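Local coordinates for protein 2,3-dihydroxybenzoate-AMP ligase (Bacillus subtilis, PDB 1MDB) that belongs to the AMP-binding (ANL) superfamily of enzymes and here holds adenosine monophosphate and 2,3-dihydroxy-benzoic acid in adjoining pockets, at residues N84-F89 with V253-S258; T274-V279 with Q301-G306; T325-F330 with N338-D343. All coordinates share one frame; numbering follows the deposited sequence.

Contact 1: residues N84-F89 with V253-S258; sequences NIKEFF and VVLSPS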
loop_
_atom_site.group_PDB
_atom_site.type_symbol
_atom_site.label_atom_id
_atom_site.label_comp_id
_atom_site.label_asym_id
_atom_site.label_seq_id
_atom_site.Cartn_x
_atom_site.Cartn_y
_atom_site.Cartn_z
ATOM N N ASN A 84 -5.939 -12.601 0.349
ATOM C CA ASN A 84 -5.705 -12.557 1.780
ATOM C C ASN A 84 -6.014 -13.937 2.376
ATOM O O ASN A 84 -7.088 -14.151 2.939
ATOM C CB ASN A 84 -6.597 -11.489 2.419
ATOM C CG ASN A 84 -6.126 -10.070 2.118
ATOM O OD1 ASN A 84 -5.286 -9.848 1.242
ATOM N ND2 ASN A 84 -6.676 -9.101 2.844
ATOM N N ILE A 85 -5.079 -14.872 2.229
ATOM C CA ILE A 85 -5.245 -16.223 2.765
ATOM C C ILE A 85 -4.004 -16.612 3.564
ATOM O O ILE A 85 -2.957 -15.975 3.445
ATOM C CB ILE A 85 -5.503 -17.256 1.636
ATOM C CG1 ILE A 85 -4.433 -17.137 0.551
ATOM C CG2 ILE A 85 -6.874 -17.016 1.023
ATOM C CD1 ILE A 85 -4.652 -18.069 -0.638
ATOM N N LYS A 86 -4.137 -17.650 4.387
ATOM C CA LYS A 86 -3.053 -18.119 5.239
ATOM C C LYS A 86 -1.798 -18.504 4.465
ATOM O O LYS A 86 -0.688 -18.245 4.909
ATOM C CB LYS A 86 -3.517 -19.325 6.064
ATOM C CG LYS A 86 -4.667 -19.038 7.017
ATOM C CD LYS A 86 -4.833 -20.160 8.045
ATOM C CE LYS A 86 -5.118 -21.505 7.386
ATOM N NZ LYS A 86 -6.366 -21.469 6.599
ATOM N N GLU A 87 -1.984 -19.132 3.312
ATOM C CA GLU A 87 -0.864 -19.566 2.487
ATOM C C GLU A 87 0.164 -18.464 2.248
ATOM O O GLU A 87 1.369 -18.713 2.290
ATOM C CB GLU A 87 -1.381 -20.100 1.151
ATOM C CG GLU A 87 -2.056 -21.455 1.236
ATOM C CD GLU A 87 -3.279 -21.468 2.141
ATOM O OE1 GLU A 87 -4.086 -20.515 2.092
ATOM O OE2 GLU A 87 -3.442 -22.451 2.894
ATOM N N PHE A 88 -0.304 -17.243 2.006
ATOM C CA PHE A 88 0.601 -16.119 1.779
ATOM C C PHE A 88 1.753 -16.147 2.771
ATOM O O PHE A 88 2.921 -16.054 2.396
ATOM C CB PHE A 88 -0.158 -14.799 1.931
ATOM C CG PHE A 88 0.698 -13.571 1.772
ATOM C CD1 PHE A 88 1.017 -13.085 0.505
ATOM C CD2 PHE A 88 1.144 -12.871 2.892
ATOM C CE1 PHE A 88 1.769 -11.907 0.355
ATOM C CE2 PHE A 88 1.897 -11.693 2.760
ATOM C CZ PHE A 88 2.207 -11.209 1.488
ATOM N N PHE A 89 1.414 -16.290 4.050
ATOM C CA PHE A 89 2.417 -16.283 5.106
ATOM C C PHE A 89 3.428 -17.422 5.111
ATOM O O PHE A 89 4.614 -17.194 5.363
ATOM C CB PHE A 89 1.732 -16.175 6.475
ATOM C CG PHE A 89 0.981 -14.891 6.663
ATOM C CD1 PHE A 89 -0.379 -14.820 6.390
ATOM C CD2 PHE A 89 1.649 -13.738 7.066
ATOM C CE1 PHE A 89 -1.071 -13.613 6.519
ATOM C CE2 PHE A 89 0.975 -12.529 7.198
ATOM C CZ PHE A 89 -0.390 -12.465 6.924
ATOM N N VAL A 253 -3.510 -11.579 13.380
ATOM C CA VAL A 253 -4.051 -11.062 12.134
ATOM C C VAL A 253 -5.329 -11.791 11.724
ATOM O O VAL A 253 -5.388 -13.025 11.758
ATOM C CB VAL A 253 -3.016 -11.230 10.973
ATOM C CG1 VAL A 253 -3.662 -10.897 9.646
ATOM C CG2 VAL A 253 -1.794 -10.351 11.213
ATOM N N VAL A 254 -6.344 -11.035 11.325
ATOM C CA VAL A 254 -7.591 -11.628 10.860
ATOM C C VAL A 254 -7.693 -11.314 9.380
ATOM O O VAL A 254 -7.566 -10.156 8.979
ATOM C CB VAL A 254 -8.824 -11.027 11.551
ATOM C CG1 VAL A 254 -10.068 -11.705 11.035
ATOM C CG2 VAL A 254 -8.701 -11.153 13.058
ATOM N N LEU A 255 -7.952 -12.329 8.565
ATOM C CA LEU A 255 -8.036 -12.117 7.128
ATOM C C LEU A 255 -9.456 -11.957 6.604
ATOM O O LEU A 255 -10.283 -12.856 6.735
ATOM C CB LEU A 255 -7.342 -13.270 6.400
ATOM C CG LEU A 255 -5.907 -13.525 6.879
ATOM C CD1 LEU A 255 -5.362 -14.799 6.249
ATOM C CD2 LEU A 255 -5.038 -12.332 6.528
ATOM N N SER A 256 -9.732 -10.809 5.999
ATOM C CA SER A 256 -11.048 -10.555 5.445
ATOM C C SER A 256 -11.076 -10.992 3.986
ATOM O O SER A 256 -10.122 -10.759 3.233
ATOM C CB SER A 256 -11.400 -9.067 5.544
ATOM O OG SER A 256 -12.712 -8.828 5.053
ATOM N N PRO A 257 -12.170 -11.649 3.575
ATOM C CA PRO A 257 -12.430 -12.164 2.227
ATOM C C PRO A 257 -12.350 -11.053 1.182
ATOM O O PRO A 257 -11.951 -11.282 0.033
ATOM C CB PRO A 257 -13.851 -12.712 2.338
ATOM C CG PRO A 257 -13.945 -13.125 3.775
ATOM C CD PRO A 257 -13.278 -11.987 4.486
ATOM N N SER A 258 -12.756 -9.855 1.594
ATOM C CA SER A 258 -12.737 -8.686 0.726
ATOM C C SER A 258 -12.728 -7.443 1.613
ATOM O O SER A 258 -12.828 -7.550 2.839
ATOM C CB SER A 258 -13.970 -8.674 -0.183
ATOM O OG SER A 258 -15.132 -8.289 0.533
#
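Leu255 presses one of its two methyl branches against the backbone of Ile85 and Lys86, and this is the tight part of the contact. Its CD1 lies 3.5 Å from Ile85 C and is almost as near to Lys86 N, while Leu255 CB rests 3.6 Å from Asn84 O. With CG anti to its own carbonyl carbon (chi1 -53°), the side chain reaches across to the chain near the N-terminal end of helix 86-98. The other branch is held less closely: Leu255 CD2 approaches Phe89 CE1 at 4.2 Å, meeting the ring at its edge near the ring plane. No hydrogen bond spans the two segments. The helix, which links strands 77-80 and 101-104 of a second sheet, thus packs by van der Waals contact on the end of strand 252-255 in the large mixed sheet of the AMP-binding domain. Ile44 and Met232 add to the apolar surroundings of both Leu255 and Phe89. Toward the partly exposed side the packing thins. Asn84 CB stands 3.7 Å from Ser256 O, and the Asn84 amide is engaged elsewhere, OD1 accepting from Met232 N and ND2 donating to Leu230 O. Lys86 turns its ammonium away from the strand to Thr49 OG1.

Contact 2: residues T274-V279 with Q301-G306; sequences TITALV and QVLQVG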
loop_
_atom_site.group_PDB
_atom_site.type_symbol
_atom_site.label_atom_id
_atom_site.label_comp_id
_atom_site.label_asym_id
_atom_site.label_seq_id
_atom_site.Cartn_x
_atom_site.Cartn_y
_atom_site.Cartn_z
ATOM N N THR A 274 -9.080 -4.746 16.863
ATOM C CA THR A 274 -8.688 -3.501 17.516
ATOM C C THR A 274 -8.132 -2.467 16.534
ATOM O O THR A 274 -7.976 -1.292 16.880
ATOM C CB THR A 274 -7.607 -3.747 18.575
ATOM O OG1 THR A 274 -6.427 -4.259 17.943
ATOM C CG2 THR A 274 -8.111 -4.730 19.628
ATOM N N ILE A 275 -7.827 -2.902 15.315
ATOM C CA ILE A 275 -7.273 -1.991 14.311
ATOM C C ILE A 275 -7.369 -2.523 12.882
ATOM O O ILE A 275 -7.185 -3.719 12.649
ATOM C CB ILE A 275 -5.784 -1.692 14.604
ATOM C CG1 ILE A 275 -5.201 -0.800 13.501
ATOM C CG2 ILE A 275 -5.009 -3.005 14.719
ATOM C CD1 ILE A 275 -3.712 -0.485 13.661
ATOM N N THR A 276 -7.670 -1.631 11.937
ATOM C CA THR A 276 -7.743 -2.000 10.529
ATOM C C THR A 276 -7.290 -0.817 9.666
ATOM O O THR A 276 -7.172 0.318 10.151
ATOM C CB THR A 276 -9.163 -2.463 10.132
ATOM O OG1 THR A 276 -9.128 -3.027 8.816
ATOM C CG2 THR A 276 -10.144 -1.312 10.154
ATOM N N ALA A 277 -7.020 -1.076 8.391
ATOM C CA ALA A 277 -6.541 -0.018 7.511
ATOM C C ALA A 277 -7.327 0.065 6.215
ATOM O O ALA A 277 -7.567 -0.949 5.554
ATOM C CB ALA A 277 -5.062 -0.224 7.213
ATOM N N LEU A 278 -7.719 1.287 5.864
ATOM C CA LEU A 278 -8.484 1.539 4.652
ATOM C C LEU A 278 -7.792 2.621 3.821
ATOM O O LEU A 278 -6.827 3.255 4.267
ATOM C CB LEU A 278 -9.896 2.040 4.996
ATOM C CG LEU A 278 -10.619 1.493 6.241
ATOM C CD1 LEU A 278 -11.941 2.239 6.424
ATOM C CD2 LEU A 278 -10.857 -0.020 6.113
ATOM N N VAL A 279 -8.292 2.801 2.602
ATOM C CA VAL A 279 -7.822 3.847 1.705
ATOM C C VAL A 279 -9.064 4.743 1.655
ATOM O O VAL A 279 -10.165 4.281 1.968
ATOM C CB VAL A 279 -7.467 3.302 0.284
ATOM C CG1 VAL A 279 -6.198 2.456 0.347
ATOM C CG2 VAL A 279 -8.615 2.478 -0.274
ATOM N N GLN A 301 -10.205 0.240 18.055
ATOM C CA GLN A 301 -9.463 1.276 18.770
ATOM C C GLN A 301 -8.771 2.261 17.824
ATOM O O GLN A 301 -8.615 3.440 18.145
ATOM C CB GLN A 301 -8.403 0.631 19.666
ATOM C CG GLN A 301 -8.953 -0.096 20.885
ATOM C CD GLN A 301 -7.907 -0.966 21.543
ATOM O OE1 GLN A 301 -6.801 -0.513 21.823
ATOM N NE2 GLN A 301 -8.248 -2.223 21.793
ATOM N N VAL A 302 -8.351 1.769 16.661
ATOM C CA VAL A 302 -7.653 2.590 15.675
ATOM C C VAL A 302 -8.069 2.243 14.253
ATOM O O VAL A 302 -8.063 1.078 13.858
ATOM C CB VAL A 302 -6.122 2.402 15.771
ATOM C CG1 VAL A 302 -5.424 3.172 14.654
ATOM C CG2 VAL A 302 -5.627 2.867 17.131
ATOM N N LEU A 303 -8.433 3.265 13.491
ATOM C CA LEU A 303 -8.825 3.077 12.106
ATOM C C LEU A 303 -7.852 3.874 11.240
ATOM O O LEU A 303 -7.833 5.108 11.286
ATOM C CB LEU A 303 -10.257 3.567 11.878
ATOM C CG LEU A 303 -10.754 3.374 10.440
ATOM C CD1 LEU A 303 -10.839 1.892 10.145
ATOM C CD2 LEU A 303 -12.117 4.028 10.254
ATOM N N GLN A 304 -7.033 3.168 10.470
ATOM C CA GLN A 304 -6.051 3.808 9.603
ATOM C C GLN A 304 -6.644 4.140 8.241
ATOM O O GLN A 304 -7.380 3.343 7.667
ATOM C CB GLN A 304 -4.845 2.891 9.366
ATOM C CG GLN A 304 -4.102 2.394 10.604
ATOM C CD GLN A 304 -2.858 1.608 10.228
ATOM O OE1 GLN A 304 -2.938 0.564 9.571
ATOM N NE2 GLN A 304 -1.699 2.112 10.624
ATOM N N VAL A 305 -6.322 5.325 7.731
ATOM C CA VAL A 305 -6.764 5.730 6.407
ATOM C C VAL A 305 -5.564 6.365 5.718
ATOM O O VAL A 305 -4.974 7.328 6.224
ATOM C CB VAL A 305 -7.932 6.717 6.465
ATOM C CG1 VAL A 305 -8.455 6.965 5.053
ATOM C CG2 VAL A 305 -9.048 6.151 7.335
ATOM N N GLY A 306 -5.176 5.798 4.579
ATOM C CA GLY A 306 -4.028 6.310 3.859
ATOM C C GLY A 306 -3.968 5.795 2.434
ATOM O O GLY A 306 -4.951 5.267 1.925
#
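Thr274 and Gln301 meet just before the parallel pairing of strands 275-278 and 302-306, whose axes lie 4.6 Å apart with directions differing by 17°. Backbone hydrogen bonds carry most of the contact. Thr274 O takes two donors, Gln301 N and Val302 N, which reach it from the same face of its carbonyl plane; Gln301 N stands well above that plane. A weak bond from Thr276 N to Val302 O comes next. The central links are straighter: Gln304 N to Thr276 O measures 2.9 Å, with an angle of 169° at the hydrogen, and Leu278 N to Gln304 O is 2.8 Å. Gly306, which touches the bound adenosine monophosphate, closes the series through its N on Leu278 O. Thr276 and Leu278 thus each bond through N and O to residues flanking their partners, as parallel pairing requires.

CA-H...O contacts supplement these bonds, among them Ile275 CA to Val302 O at 3.2 Å and Val279 CA to Gly306 O.

Apolar packing falls on both faces. On one, Ile275 CG1 lies alongside Val302 CB at 4.0 Å; on this face, too, the methyl of Ala277 touches the amide oxygen OE1 of Gln304. On the other, Leu303 CD1 touches two residues, pressed tightly to Thr276 CG2 at 3.3 Å and meeting Leu278 CD1 at 3.9 Å.

The buried polar groups find partners beyond the pair: Gln304 NE2 donates to Ser240 O and to the side chain of Gln327, while Thr276 OG1 bonds Leu227 O. Helix 280-292 connects the strands as a beta-alpha-beta crossover and sets Trp286 against Thr276 and Leu278. Strands 225-228 and 325-331 flank the pair in the sheet.

Contact 3: residues T325-F330 with N338-D343; sequences TLQQVF and NYTRLD. With AMP (adenosine monophosphate), chain D; DBH (2,3-dihydroxy-benzoic acid), chain E.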
loop_
_atom_site.group_PDB
_atom_site.type_symbol
_atom_site.label_atom_id
_atom_site.label_comp_id
_atom_site.label_asym_id
_atom_site.label_seq_id
_atom_site.Cartn_x
_atom_site.Cartn_y
_atom_site.Cartn_z
ATOM N N THR A 325 -9.985 6.172 17.377
ATOM C CA THR A 325 -8.990 7.124 16.924
ATOM C C THR A 325 -8.674 6.923 15.447
ATOM O O THR A 325 -8.528 5.787 14.970
ATOM C CB THR A 325 -7.663 6.972 17.690
ATOM O OG1 THR A 325 -7.889 7.140 19.094
ATOM C CG2 THR A 325 -6.669 8.013 17.217
ATOM N N LEU A 326 -8.573 8.031 14.725
ATOM C CA LEU A 326 -8.236 7.970 13.318
ATOM C C LEU A 326 -6.733 8.135 13.239
ATOM O O LEU A 326 -6.134 8.830 14.058
ATOM C CB LEU A 326 -8.916 9.105 12.544
ATOM C CG LEU A 326 -8.283 9.442 11.186
ATOM C CD1 LEU A 326 -8.507 8.272 10.214
ATOM C CD2 LEU A 326 -8.880 10.749 10.637
ATOM N N GLN A 327 -6.112 7.460 12.284
ATOM C CA GLN A 327 -4.682 7.611 12.092
ATOM C C GLN A 327 -4.457 7.745 10.600
ATOM O O GLN A 327 -4.751 6.824 9.835
ATOM C CB GLN A 327 -3.883 6.411 12.612
ATOM C CG GLN A 327 -2.357 6.651 12.493
ATOM C CD GLN A 327 -1.509 5.467 12.933
ATOM O OE1 GLN A 327 -1.680 4.348 12.442
ATOM N NE2 GLN A 327 -0.579 5.712 13.853
ATOM N N GLN A 328 -3.970 8.905 10.175
ATOM C CA GLN A 328 -3.704 9.105 8.765
ATOM C C GLN A 328 -2.334 8.527 8.496
ATOM O O GLN A 328 -1.414 8.687 9.291
ATOM C CB GLN A 328 -3.759 10.587 8.399
ATOM C CG GLN A 328 -5.166 11.164 8.503
ATOM C CD GLN A 328 -5.379 12.366 7.610
ATOM O OE1 GLN A 328 -6.069 13.311 7.983
ATOM N NE2 GLN A 328 -4.795 12.332 6.419
ATOM N N VAL A 329 -2.207 7.834 7.373
ATOM C CA VAL A 329 -0.954 7.209 7.035
ATOM C C VAL A 329 -0.524 7.596 5.631
ATOM O O VAL A 329 -1.223 7.324 4.659
ATOM C CB VAL A 329 -1.088 5.679 7.129
ATOM C CG1 VAL A 329 0.280 5.029 7.014
ATOM C CG2 VAL A 329 -1.764 5.305 8.439
ATOM N N PHE A 330 0.632 8.239 5.531
ATOM C CA PHE A 330 1.151 8.665 4.241
ATOM C C PHE A 330 2.479 7.972 4.031
ATOM O O PHE A 330 3.501 8.390 4.563
ATOM C CB PHE A 330 1.292 10.196 4.215
ATOM C CG PHE A 330 2.099 10.726 3.053
ATOM C CD1 PHE A 330 2.023 10.135 1.789
ATOM C CD2 PHE A 330 2.922 11.837 3.221
ATOM C CE1 PHE A 330 2.760 10.645 0.711
ATOM C CE2 PHE A 330 3.662 12.360 2.153
ATOM C CZ PHE A 330 3.583 11.765 0.897
ATOM N N ASN A 338 4.737 8.073 6.993
ATOM C CA ASN A 338 4.351 9.101 7.954
ATOM C C ASN A 338 3.035 8.754 8.641
ATOM O O ASN A 338 2.095 8.274 7.994
ATOM C CB ASN A 338 4.182 10.449 7.242
ATOM C CG ASN A 338 5.410 10.858 6.472
ATOM O OD1 ASN A 338 6.409 11.289 7.052
ATOM N ND2 ASN A 338 5.352 10.716 5.148
ATOM N N TYR A 339 2.951 9.023 9.942
ATOM C CA TYR A 339 1.723 8.740 10.690
ATOM C C TYR A 339 1.344 9.877 11.629
ATOM O O TYR A 339 2.211 10.561 12.163
ATOM C CB TYR A 339 1.866 7.512 11.607
ATOM C CG TYR A 339 2.292 6.190 11.006
ATOM C CD1 TYR A 339 3.637 5.898 10.797
ATOM C CD2 TYR A 339 1.350 5.187 10.741
ATOM C CE1 TYR A 339 4.038 4.635 10.350
ATOM C CE2 TYR A 339 1.742 3.925 10.291
ATOM C CZ TYR A 339 3.082 3.657 10.101
ATOM O OH TYR A 339 3.475 2.410 9.677
ATOM N N THR A 340 0.047 10.078 11.834
ATOM C CA THR A 340 -0.374 11.051 12.829
ATOM C C THR A 340 -0.202 10.175 14.073
ATOM O O THR A 340 -0.419 8.957 14.005
ATOM C CB THR A 340 -1.858 11.450 12.684
ATOM O OG1 THR A 340 -2.671 10.276 12.580
ATOM C CG2 THR A 340 -2.054 12.327 11.461
ATOM N N ARG A 341 0.223 10.752 15.192
ATOM C CA ARG A 341 0.418 9.937 16.389
ATOM C C ARG A 341 -0.907 9.631 17.064
ATOM O O ARG A 341 -1.837 10.429 17.012
ATOM C CB ARG A 341 1.388 10.624 17.353
ATOM C CG ARG A 341 2.799 10.788 16.776
ATOM C CD ARG A 341 3.386 9.448 16.312
ATOM N NE ARG A 341 4.801 9.536 15.947
ATOM C CZ ARG A 341 5.261 9.915 14.759
ATOM N NH1 ARG A 341 4.420 10.249 13.783
ATOM N NH2 ARG A 341 6.570 9.963 14.545
ATOM N N LEU A 342 -0.992 8.461 17.688
ATOM C CA LEU A 342 -2.223 8.025 18.337
ATOM C C LEU A 342 -2.705 8.899 19.501
ATOM O O LEU A 342 -3.887 8.863 19.862
ATOM C CB LEU A 342 -2.074 6.564 18.782
ATOM C CG LEU A 342 -1.778 5.584 17.635
ATOM C CD1 LEU A 342 -1.556 4.172 18.182
ATOM C CD2 LEU A 342 -2.933 5.593 16.638
ATOM N N ASP A 343 -1.806 9.689 20.077
ATOM C CA ASP A 343 -2.167 10.579 21.176
ATOM C C ASP A 343 -2.056 12.040 20.741
ATOM O O ASP A 343 -1.766 12.921 21.554
ATOM C CB ASP A 343 -1.261 10.344 22.386
ATOM C CG ASP A 343 0.210 10.413 22.035
ATOM O OD1 ASP A 343 0.545 10.911 20.938
ATOM O OD2 ASP A 343 1.036 9.973 22.865
HETATM P P AMP D . 2.387 3.268 -2.650
HETATM O O1P AMP D . 3.785 2.732 -2.808
HETATM O O2P AMP D . 1.368 2.604 -3.515
HETATM O O3P AMP D . 1.956 3.313 -1.207
HETATM O "O5'" AMP D . 2.354 4.817 -3.227
HETATM C "C5'" AMP D . 2.914 5.939 -2.487
HETATM C "C4'" AMP D . 2.314 7.251 -3.011
HETATM O "O4'" AMP D . 0.937 7.182 -2.696
HETATM C "C3'" AMP D . 2.779 8.499 -2.319
HETATM O "O3'" AMP D . 3.999 8.992 -2.867
HETATM C "C2'" AMP D . 1.591 9.435 -2.500
HETATM O "O2'" AMP D . 1.651 10.131 -3.764
HETATM C "C1'" AMP D . 0.434 8.474 -2.391
HETATM N N9 AMP D . -0.139 8.585 -0.806
HETATM C C8 AMP D . -0.099 7.564 0.082
HETATM N N7 AMP D . -0.648 7.904 1.245
HETATM C C5 AMP D . -1.030 9.155 1.063
HETATM C C6 AMP D . -1.678 9.949 2.003
HETATM N N6 AMP D . -2.000 9.515 3.221
HETATM N N1 AMP D . -1.986 11.227 1.600
HETATM C C2 AMP D . -1.682 11.708 0.360
HETATM N N3 AMP D . -1.062 10.935 -0.543
HETATM C C4 AMP D . -0.725 9.640 -0.209
HETATM C C21 DBH E . 1.162 3.692 -0.412
HETATM O O9 DBH E . 0.194 4.339 -1.076
HETATM C C18 DBH E . 1.204 3.600 1.069
HETATM C C15 DBH E . 0.143 4.155 1.846
HETATM C C12 DBH E . 0.179 4.094 3.255
HETATM C C3 DBH E . 2.312 2.974 1.725
HETATM O O3 DBH E . 3.387 2.403 1.016
HETATM C C6 DBH E . 2.343 2.917 3.132
HETATM C C9 DBH E . 1.291 3.472 3.900
HETATM O O6 DBH E . 3.409 2.323 3.767
HETATM O O HOH W 1 -3.698 9.176 14.775
#
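Phe330 and Asn338 grip each other as an antiparallel hydrogen-bonded pair. Phe330 O takes two donors from opposite faces of its carbonyl plane, Asn338 N at 2.7 Å and Asn338 ND2 at 3.0 Å, while Phe330 N returns a bond to Asn338 O. The neighbouring carbonyl serves the ligand: Val329 O accepts from N6 of adenosine monophosphate at 2.7 Å. Phe330 lays its ring obliquely by the adenine, CD1 being 3.3 Å from C5, and the ribose C3' sits at the ring edge. Val329 CG1 touches both 2,3-dihydroxy-benzoic acid, at C9, and Tyr339 CE2, the latter 3.8 Å away.

These residues sit on a beta hairpin, strands 325-331 and 337-339, whose first strand lines both ligand pockets. Behind them, Thr340 N donates to Gln328 O as in regular pairing, but the return bond uses a side chain, Gln328 N donating to Thr340 OG1 at 3.1 Å. Gln327 has CG anti to its backbone N (chi1 -176°) and an extended chain, which carries NE2 to Thr340 O in a bond running nearly along the C=O axis. A water 2.6 Å from Leu326 O also bonds Thr340 OG1. Further out, Gln304 NE2 holds the Gln327 amide through OE1, and Ser214 OG bonds the hydroxyl of Tyr339, whose side chain packs on Val217 and Cys218 of helix 204-218.

How the contacts relate
All three contacts reach one mixed sheet of the AMP-binding domain and follow each other in series along the chain. Contact 1 brings helix 86-98 to strand 252-255; two places further across the sheet, beyond strand 225-228, comes the pair of contact 2, and strand 325-331 of contact 3 adjoins it. Centres of contacts 1 and 2 lie about 16 Å apart without touching, those of contacts 1 and 3 about 24 Å. Contacts 2 and 3, about 9 Å apart between centres, are continuous: Leu303 N probably donates to Thr325 O, and Val305 packs on Leu326. Both supply adenosine monophosphate pocket residues, whereas contact 1 packs a helix on a strand farther across the sheet.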